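Local coordinates for protein putative hyaluronoglucosaminidase (Clostridium perfringens, PDB 6PWI) that probably cleaves N-acetylhexosamine units from glycans as a secreted, cell-wall-anchored family 84 glycoside hydrolase, of which this chain includes the catalytic barrel, at residues 176-181 with 357-362; 374-379 with 387-392. One frame throughout, in Å; residues are numbered along the deposited sequence.

Interaction 1: 176-181 with 357-362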
loop_
_atom_site.group_PDB
_atom_site.type_symbol
_atom_site.label_atom_id
_atom_site.label_comp_id
_atom_site.label_asym_id
_atom_site.label_seq_id
_atom_site.Cartn_x
_atom_site.Cartn_y
_atom_site.Cartn_z
ATOM N N ASP A 176 4.446 14.846 0.464
ATOM C CA ASP A 176 5.894 14.868 0.385
ATOM C C ASP A 176 6.335 14.210 -0.919
ATOM O O ASP A 176 7.261 14.691 -1.558
ATOM C CB ASP A 176 6.533 14.247 1.628
ATOM C CG ASP A 176 6.472 15.171 2.832
ATOM O OD1 ASP A 176 6.786 16.375 2.656
ATOM O OD2 ASP A 176 6.092 14.690 3.929
ATOM N N GLY A 177 5.648 13.129 -1.305
ATOM C CA GLY A 177 6.000 12.369 -2.493
ATOM C C GLY A 177 5.098 12.699 -3.681
ATOM O O GLY A 177 3.900 12.923 -3.512
ATOM N N GLN A 178 5.700 12.712 -4.877
ATOM C CA GLN A 178 4.992 12.867 -6.137
ATOM C C GLN A 178 4.122 11.632 -6.405
ATOM O O GLN A 178 2.956 11.776 -6.763
ATOM C CB GLN A 178 6.002 13.191 -7.242
ATOM C CG GLN A 178 5.402 13.362 -8.633
ATOM C CD GLN A 178 6.424 13.369 -9.751
ATOM O OE1 GLN A 178 7.605 13.073 -9.568
ATOM N NE2 GLN A 178 5.967 13.699 -10.950
ATOM N N TRP A 179 4.673 10.424 -6.210
ATOM C CA TRP A 179 3.959 9.185 -6.496
ATOM C C TRP A 179 3.794 8.346 -5.234
ATOM O O TRP A 179 4.737 8.179 -4.467
ATOM C CB TRP A 179 4.633 8.376 -7.613
ATOM C CG TRP A 179 4.913 9.180 -8.842
ATOM C CD1 TRP A 179 6.145 9.469 -9.348
ATOM C CD2 TRP A 179 3.957 9.851 -9.695
ATOM N NE1 TRP A 179 6.025 10.255 -10.463
ATOM C CE2 TRP A 179 4.695 10.509 -10.703
ATOM C CE3 TRP A 179 2.558 9.965 -9.720
ATOM C CZ2 TRP A 179 4.080 11.262 -11.711
ATOM C CZ3 TRP A 179 1.951 10.701 -10.719
ATOM C CH2 TRP A 179 2.705 11.350 -11.699
ATOM N N ARG A 180 2.575 7.826 -5.045
ATOM C CA ARG A 180 2.224 6.958 -3.935
ATOM C C ARG A 180 1.312 5.848 -4.450
ATOM O O ARG A 180 0.238 6.115 -4.987
ATOM C CB ARG A 180 1.491 7.749 -2.849
ATOM C CG ARG A 180 2.173 9.045 -2.431
ATOM C CD ARG A 180 1.269 9.976 -1.644
ATOM N NE ARG A 180 0.051 10.395 -2.339
ATOM C CZ ARG A 180 -0.017 11.351 -3.269
ATOM N NH1 ARG A 180 1.075 12.000 -3.638
ATOM N NH2 ARG A 180 -1.179 11.654 -3.826
ATOM N N GLY A 181 1.748 4.595 -4.299
ATOM C CA GLY A 181 0.880 3.493 -4.663
ATOM C C GLY A 181 1.569 2.137 -4.601
ATOM O O GLY A 181 2.455 1.901 -3.781
ATOM N N THR A 357 11.789 14.662 -17.477
ATOM C CA THR A 357 10.469 14.462 -16.896
ATOM C C THR A 357 10.267 13.012 -16.451
ATOM O O THR A 357 9.353 12.730 -15.678
ATOM C CB THR A 357 9.368 14.830 -17.900
ATOM O OG1 THR A 357 9.589 14.058 -19.085
ATOM C CG2 THR A 357 9.312 16.311 -18.212
ATOM N N ILE A 358 11.103 12.095 -16.956
ATOM C CA ILE A 358 10.905 10.673 -16.731
ATOM C C ILE A 358 11.356 10.312 -15.317
ATOM O O ILE A 358 12.434 10.710 -14.885
ATOM C CB ILE A 358 11.617 9.844 -17.819
ATOM C CG1 ILE A 358 11.021 10.131 -19.202
ATOM C CG2 ILE A 358 11.585 8.362 -17.485
ATOM C CD1 ILE A 358 11.892 9.692 -20.360
ATOM N N ASP A 359 10.507 9.557 -14.614
ATOM C CA ASP A 359 10.779 9.076 -13.269
ATOM C C ASP A 359 11.427 7.695 -13.326
ATOM O O ASP A 359 10.778 6.712 -13.676
ATOM C CB ASP A 359 9.503 9.092 -12.427
ATOM C CG ASP A 359 8.843 10.459 -12.476
ATOM O OD1 ASP A 359 9.527 11.445 -12.108
ATOM O OD2 ASP A 359 7.678 10.539 -12.939
ATOM N N ILE A 360 12.718 7.640 -12.979
ATOM C CA ILE A 360 13.481 6.403 -13.013
ATOM C C ILE A 360 13.413 5.741 -11.634
ATOM O O ILE A 360 13.581 6.404 -10.610
ATOM C CB ILE A 360 14.924 6.701 -13.465
ATOM C CG1 ILE A 360 14.948 7.230 -14.902
ATOM C CG2 ILE A 360 15.806 5.475 -13.281
ATOM C CD1 ILE A 360 16.135 8.106 -15.240
ATOM N N MET A 361 13.154 4.430 -11.622
ATOM C CA MET A 361 12.895 3.704 -10.389
ATOM C C MET A 361 14.174 3.045 -9.876
ATOM O O MET A 361 15.177 2.972 -10.586
ATOM C CB MET A 361 11.815 2.638 -10.583
ATOM C CG MET A 361 10.509 3.208 -11.072
ATOM S SD MET A 361 9.124 2.121 -10.681
ATOM C CE MET A 361 8.824 2.585 -8.974
ATOM N N TRP A 362 14.102 2.555 -8.634
ATOM C CA TRP A 362 15.246 2.122 -7.852
ATOM C C TRP A 362 14.708 1.306 -6.684
ATOM O O TRP A 362 13.705 1.699 -6.087
ATOM C CB TRP A 362 15.975 3.366 -7.340
ATOM C CG TRP A 362 17.315 3.164 -6.700
ATOM C CD1 TRP A 362 17.649 3.394 -5.394
ATOM C CD2 TRP A 362 18.528 2.771 -7.361
ATOM N NE1 TRP A 362 18.984 3.155 -5.194
ATOM C CE2 TRP A 362 19.545 2.766 -6.382
ATOM C CE3 TRP A 362 18.846 2.418 -8.677
ATOM C CZ2 TRP A 362 20.858 2.419 -6.682
ATOM C CZ3 TRP A 362 20.144 2.073 -8.974
ATOM C CH2 TRP A 362 21.132 2.081 -7.988
#
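Trp179 and Asp359 reach toward each other across the N-terminal mouth of a (beta/alpha)8 barrel, the fold of family 84 catalytic domains, from its first strand, 179-184, and its sixth, 359-362. The strands are not neighbours in the sheet: the nearest backbone pair, the CA atoms of Trp179 and Asp359, stands 9.6 Å apart, and side chains alone bridge the interior. CG of Trp179 is anti to the carbonyl carbon, and chi2 of 116° then turns the NE1 edge toward strand 359-362. Asp359 carries its carboxylate beside its own backbone N and presents OD2 at that edge, near the indole plane. Trp179 NE1 donates to Asp359 OD2 over 3.0 Å, a weak hydrogen bond, bent to 144° at the hydrogen. Ring and carboxylate planes are turned 66° apart. The other carboxylate oxygen, OD1, forms a salt bridge with Lys419 of strand 418-423, so the two oxygens have different partners, and the lysine would be expected to favour the charged form of Asp359.

Gln178 approaches the same carboxylate from the opposite direction on an extended chain. Its CG lies 3.6 Å above one face of the Trp179 ring, toward the rim, while its amide stands almost perpendicular to the carboxylate plane. Gln178 NE2 is instead hydrogen-bonded to Glu326. The amide oxygen OE1 comes to 3.6 Å from Asp359 OD1, an approach of two acceptors without a hydrogen bond between them.

Interaction 2: 374-379 with 387-392. With EDO (1,2-ethanediol), chain H.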
loop_
_atom_site.group_PDB
_atom_site.type_symbol
_atom_site.label_atom_id
_atom_site.label_comp_id
_atom_site.label_asym_id
_atom_site.label_seq_id
_atom_site.Cartn_x
_atom_site.Cartn_y
_atom_site.Cartn_z
ATOM N N GLU A 374 21.214 7.305 2.078
ATOM C CA GLU A 374 22.477 6.996 1.417
ATOM C C GLU A 374 22.235 6.405 0.027
ATOM O O GLU A 374 22.920 6.768 -0.930
ATOM C CB GLU A 374 23.351 6.061 2.259
ATOM C CG GLU A 374 23.945 6.708 3.499
ATOM C CD GLU A 374 23.017 6.904 4.695
ATOM O OE1 GLU A 374 21.945 6.240 4.768
ATOM O OE2 GLU A 374 23.366 7.734 5.564
ATOM N N THR A 375 21.260 5.496 -0.079
ATOM C CA THR A 375 20.944 4.881 -1.358
ATOM C C THR A 375 20.450 5.927 -2.364
ATOM O O THR A 375 20.733 5.819 -3.558
ATOM C CB THR A 375 20.001 3.678 -1.206
ATOM O OG1 THR A 375 20.200 2.875 -2.369
ATOM C CG2 THR A 375 18.537 4.039 -1.080
ATOM N N PHE A 376 19.714 6.933 -1.875
ATOM C CA PHE A 376 19.176 7.967 -2.743
ATOM C C PHE A 376 20.271 8.952 -3.142
ATOM O O PHE A 376 20.274 9.435 -4.273
ATOM C CB PHE A 376 17.922 8.606 -2.138
ATOM C CG PHE A 376 16.751 7.659 -2.047
ATOM C CD1 PHE A 376 16.454 6.793 -3.092
ATOM C CD2 PHE A 376 15.944 7.627 -0.921
ATOM C CE1 PHE A 376 15.390 5.906 -3.002
ATOM C CE2 PHE A 376 14.869 6.752 -0.843
ATOM C CZ PHE A 376 14.602 5.884 -1.878
ATOM N N GLU A 377 21.211 9.221 -2.223
ATOM C CA GLU A 377 22.369 10.051 -2.536
ATOM C C GLU A 377 23.164 9.398 -3.665
ATOM O O GLU A 377 23.640 10.078 -4.575
ATOM C CB GLU A 377 23.280 10.236 -1.319
ATOM C CG GLU A 377 22.802 11.269 -0.316
ATOM C CD GLU A 377 23.477 11.235 1.054
ATOM O OE1 GLU A 377 24.452 10.457 1.237
ATOM O OE2 GLU A 377 23.032 11.993 1.947
ATOM N N PHE A 378 23.312 8.070 -3.585
ATOM C CA PHE A 378 24.067 7.339 -4.586
ATOM C C PHE A 378 23.368 7.461 -5.939
ATOM O O PHE A 378 24.006 7.780 -6.943
ATOM C CB PHE A 378 24.272 5.871 -4.194
ATOM C CG PHE A 378 24.854 5.053 -5.322
ATOM C CD1 PHE A 378 26.224 4.951 -5.492
ATOM C CD2 PHE A 378 24.033 4.442 -6.258
ATOM C CE1 PHE A 378 26.762 4.229 -6.548
ATOM C CE2 PHE A 378 24.571 3.724 -7.314
ATOM C CZ PHE A 378 25.934 3.613 -7.456
ATOM N N PHE A 379 22.056 7.183 -5.942
ATOM C CA PHE A 379 21.260 7.208 -7.156
ATOM C C PHE A 379 21.372 8.577 -7.821
ATOM O O PHE A 379 21.557 8.659 -9.034
ATOM C CB PHE A 379 19.793 6.873 -6.866
ATOM C CG PHE A 379 18.919 6.872 -8.096
ATOM C CD1 PHE A 379 18.649 5.690 -8.773
ATOM C CD2 PHE A 379 18.389 8.052 -8.597
ATOM C CE1 PHE A 379 17.854 5.687 -9.909
ATOM C CE2 PHE A 379 17.603 8.052 -9.738
ATOM C CZ PHE A 379 17.333 6.870 -10.388
ATOM N N ALA A 387 15.427 9.536 -7.168
ATOM C CA ALA A 387 14.882 8.233 -7.504
ATOM C C ALA A 387 13.389 8.166 -7.203
ATOM O O ALA A 387 12.874 8.892 -6.356
ATOM C CB ALA A 387 15.625 7.162 -6.749
ATOM N N PHE A 388 12.711 7.280 -7.930
ATOM C CA PHE A 388 11.376 6.823 -7.592
ATOM C C PHE A 388 11.528 5.416 -7.012
ATOM O O PHE A 388 11.983 4.505 -7.703
ATOM C CB PHE A 388 10.476 6.935 -8.832
ATOM C CG PHE A 388 9.063 6.409 -8.721
ATOM C CD1 PHE A 388 8.425 6.283 -7.492
ATOM C CD2 PHE A 388 8.352 6.072 -9.863
ATOM C CE1 PHE A 388 7.124 5.806 -7.403
ATOM C CE2 PHE A 388 7.047 5.608 -9.778
ATOM C CZ PHE A 388 6.439 5.468 -8.548
ATOM N N MET A 389 11.184 5.263 -5.728
ATOM C CA MET A 389 11.497 4.061 -4.973
ATOM C C MET A 389 10.484 2.964 -5.298
ATOM O O MET A 389 9.276 3.183 -5.208
ATOM C CB MET A 389 11.469 4.364 -3.471
ATOM C CG MET A 389 11.451 3.131 -2.590
ATOM S SD MET A 389 13.118 2.499 -2.381
ATOM C CE MET A 389 12.859 1.228 -1.144
ATOM N N TRP A 390 11.003 1.795 -5.695
ATOM C CA TRP A 390 10.253 0.552 -5.785
ATOM C C TRP A 390 10.574 -0.270 -4.538
ATOM O O TRP A 390 11.705 -0.736 -4.380
ATOM C CB TRP A 390 10.641 -0.179 -7.082
ATOM C CG TRP A 390 10.138 -1.583 -7.282
ATOM C CD1 TRP A 390 9.976 -2.565 -6.341
ATOM C CD2 TRP A 390 9.785 -2.192 -8.543
ATOM N NE1 TRP A 390 9.515 -3.719 -6.918
ATOM C CE2 TRP A 390 9.391 -3.523 -8.270
ATOM C CE3 TRP A 390 9.745 -1.737 -9.869
ATOM C CZ2 TRP A 390 8.973 -4.399 -9.274
ATOM C CZ3 TRP A 390 9.341 -2.608 -10.861
ATOM C CH2 TRP A 390 8.962 -3.922 -10.567
ATOM N N LEU A 391 9.586 -0.413 -3.639
ATOM C CA LEU A 391 9.809 -1.101 -2.377
ATOM C C LEU A 391 9.388 -2.563 -2.487
ATOM O O LEU A 391 8.210 -2.871 -2.654
ATOM C CB LEU A 391 9.048 -0.391 -1.255
ATOM C CG LEU A 391 9.236 -1.007 0.131
ATOM C CD1 LEU A 391 10.681 -0.902 0.582
ATOM C CD2 LEU A 391 8.319 -0.356 1.151
ATOM N N ASN A 392 10.374 -3.456 -2.363
ATOM C CA ASN A 392 10.138 -4.888 -2.420
ATOM C C ASN A 392 9.699 -5.402 -1.049
ATOM O O ASN A 392 10.376 -6.233 -0.446
ATOM C CB ASN A 392 11.356 -5.631 -2.973
ATOM C CG ASN A 392 11.316 -5.741 -4.481
ATOM O OD1 ASN A 392 10.252 -5.962 -5.055
ATOM N ND2 ASN A 392 12.458 -5.576 -5.131
HETATM C C1 EDO H . 12.901 -4.628 -10.645
HETATM O O1 EDO H . 12.215 -5.476 -11.559
HETATM C C2 EDO H . 12.326 -4.598 -9.272
HETATM O O2 EDO H . 12.322 -5.825 -8.528
HETATM O O HOH W 1 17.536 10.076 -5.195
#
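Phe379, with its ring anti to the backbone N (chi1 -179°), turns from helix 373-383 onto Ala387, and Phe376, with its ring swung beside its own backbone N (chi1 -67°), turns onto Ala387 and Met389. The contact packs this helix against strand 387-391, the strand that follows it, within a beta-alpha-beta crossover of the (beta/alpha)8 barrel. The short helix and strand axes approach to 9.5 Å, with 133° between their chain directions.

The methyl of Ala387 lies between the helix and the strand and touches both rings. Its CB sits over one face of Phe379, 3.5 Å from the ring centroid, in a CH-pi contact displaced toward CD2. The same methyl meets Phe376 CD1 at 3.8 Å, obliquely to that ring. Further along the strand, the Met389 chain is bent, bringing SD to the rim of Phe376 in an edge-on Met-aromatic contact. SD is 3.7 Å from Phe376 CZ, and the two side chains cross at about a right angle. Phe376 also stacks with Phe418, so that the ring joins this helix to strand 418-423 as well.

At the C-terminal end of the strand, Trp390 NE1 donates to Asn392 OD1, lying well above the carbonyl plane. One face of the Trp390 indole carries a 1,2-ethanediol molecule, probably from crystallisation. A water also links helix to strand, donating to Phe376 O at 3.0 Å and accepting from Ala387 N at 2.9 Å.

In the fold
Strand 359-362 connects the two contacts, whose centres are about 10 Å apart: it supplies Asp359 to interaction 1 inside the barrel and pairs in parallel with strand 387-391 of interaction 2. Ile360 O lies 3.0 Å from Phe388 N and Trp362 O 2.7 Å from Trp390 N, both probable hydrogen bonds. Outside the sheet, Trp362 CD2 comes to 3.2 Å from Phe379 CD1 in an edge-to-face meeting of the rings, while Phe388 turns inward to the indole of Trp179. Interaction 1 thus belongs to the barrel interior and interaction 2 to the layer between sheet and helices. Both lie away from Asp299, the predicted proton donor.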